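Abbfa_003403 (Acinetobacter baumannii, PDB 4ZXH) probably builds a nonribosomal peptide product, joining condensation, adenylation, carrier-protein and thioesterase domains in one chain whose carrier domain bears a phosphopantetheine arm. Local coordinates at residues D1230-P1233 against S1234-R1237. Residues are numbered along the deposited sequence; the frame is centred on the assembly and turned at random.
Sequences DADP and SDFR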
loop_
_atom_site.group_PDB
_atom_site.type_symbol
_atom_site.label_atom_id
_atom_site.label_comp_id
_atom_site.label_asym_id
_atom_site.label_seq_id
_atom_site.Cartn_x
_atom_site.Cartn_y
_atom_site.Cartn_z
ATOM N N ASP A 1230 5.130 -12.112 -22.373
ATOM C CA ASP A 1230 6.583 -11.935 -22.305
ATOM C C ASP A 1230 7.402 -13.052 -22.991
ATOM O O ASP A 1230 8.617 -13.120 -22.813
ATOM C CB ASP A 1230 7.042 -11.787 -20.844
ATOM C CG ASP A 1230 6.438 -12.837 -19.921
ATOM O OD1 ASP A 1230 5.299 -13.285 -20.183
ATOM O OD2 ASP A 1230 7.104 -13.213 -18.927
ATOM N N ALA A 1231 6.758 -13.908 -23.781
ATOM C CA ALA A 1231 7.499 -14.886 -24.589
ATOM C C ALA A 1231 8.212 -14.170 -25.727
ATOM O O ALA A 1231 7.625 -13.326 -26.404
ATOM C CB ALA A 1231 6.566 -15.976 -25.147
ATOM N N ASP A 1232 9.473 -14.500 -25.955
ATOM C CA ASP A 1232 10.230 -13.801 -26.995
ATOM C C ASP A 1232 10.352 -14.699 -28.239
ATOM O O ASP A 1232 9.892 -15.854 -28.224
ATOM C CB ASP A 1232 11.598 -13.345 -26.447
ATOM C CG ASP A 1232 12.470 -14.494 -25.948
ATOM O OD1 ASP A 1232 12.406 -15.600 -26.523
ATOM O OD2 ASP A 1232 13.231 -14.283 -24.970
ATOM N N PRO A 1233 10.922 -14.171 -29.337
ATOM C CA PRO A 1233 11.030 -15.033 -30.520
ATOM C C PRO A 1233 11.848 -16.304 -30.308
ATOM O O PRO A 1233 11.546 -17.315 -30.937
ATOM C CB PRO A 1233 11.711 -14.127 -31.547
ATOM C CG PRO A 1233 11.285 -12.766 -31.159
ATOM C CD PRO A 1233 11.256 -12.771 -29.656
ATOM N N SER A 1234 12.859 -16.267 -29.447
ATOM C CA SER A 1234 13.689 -17.445 -29.254
ATOM C C SER A 1234 12.877 -18.526 -28.540
ATOM O O SER A 1234 12.949 -19.703 -28.893
ATOM C CB SER A 1234 14.953 -17.101 -28.477
ATOM O OG SER A 1234 14.689 -17.106 -27.099
ATOM N N ASP A 1235 12.096 -18.115 -27.545
ATOM C CA ASP A 1235 11.161 -19.011 -26.866
ATOM C C ASP A 1235 10.278 -19.699 -27.908
ATOM O O ASP A 1235 10.038 -20.912 -27.854
ATOM C CB ASP A 1235 10.282 -18.246 -25.850
ATOM C CG ASP A 1235 11.059 -17.762 -24.612
ATOM O OD1 ASP A 1235 12.031 -18.441 -24.200
ATOM O OD2 ASP A 1235 10.690 -16.697 -24.048
ATOM N N PHE A 1236 9.794 -18.920 -28.866
ATOM C CA PHE A 1236 8.906 -19.472 -29.879
ATOM C C PHE A 1236 9.653 -20.521 -30.736
ATOM O O PHE A 1236 9.083 -21.549 -31.085
ATOM C CB PHE A 1236 8.311 -18.345 -30.733
ATOM C CG PHE A 1236 7.344 -18.816 -31.788
ATOM C CD1 PHE A 1236 6.016 -19.078 -31.468
ATOM C CD2 PHE A 1236 7.760 -18.981 -33.108
ATOM C CE1 PHE A 1236 5.118 -19.514 -32.443
ATOM C CE2 PHE A 1236 6.875 -19.408 -34.094
ATOM C CZ PHE A 1236 5.550 -19.680 -33.755
ATOM N N ARG A 1237 10.931 -20.290 -31.025
ATOM C CA ARG A 1237 11.723 -21.277 -31.758
ATOM C C ARG A 1237 11.825 -22.624 -31.032
ATOM O O ARG A 1237 11.734 -23.677 -31.674
ATOM C CB ARG A 1237 13.131 -20.753 -32.038
ATOM C CG ARG A 1237 13.244 -19.940 -33.305
ATOM C CD ARG A 1237 14.602 -20.140 -33.951
ATOM N NE ARG A 1237 14.688 -19.457 -35.239
ATOM C CZ ARG A 1237 14.408 -20.033 -36.407
ATOM N NH1 ARG A 1237 14.009 -21.303 -36.443
ATOM N NH2 ARG A 1237 14.513 -19.335 -37.537
#
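Asp1232 and Asp1235 trade side-chain-to-backbone hydrogen bonds, the reciprocal pattern of a capping box, at the start of helix 1233-1251 in the thioesterase domain. Asp1232 is the N-cap, and with CG set between its own N and carbonyl carbon (chi1 60°) its OD1 reaches the amide N of Asp1235 at 2.7 Å, met nearly along the C-O axis. The same oxygen accepts from Ser1234 OG at 2.8 Å, which comes in on the syn side and well out of the carboxylate plane, so two donors grip OD1. In return, Asp1235 OD2 receives the amide N of Asp1232 at 3.2 Å; the bond is almost straight (173°), meeting the carboxylate on its anti side and tilted out of its plane. Pro1233 opens the helix, and its O accepts from Arg1237 N at 3.0 Å, while Asp1232 O accepts from Phe1236 N at 3.1 Å. The ring of Phe1236 turns away from the cap to pack on Phe1214, Val1217 and Leu1218 of helix 1210-1223. Just upstream, Asp1230 OD2 makes a salt bridge to Arg1045, on helix 1037-1046. The box brings two like charges together, the carboxylate planes 15° apart; the amide N-H groups that donate to them, together with the positive end of the helix dipole, would be expected to ease that meeting and favour both staying ionised.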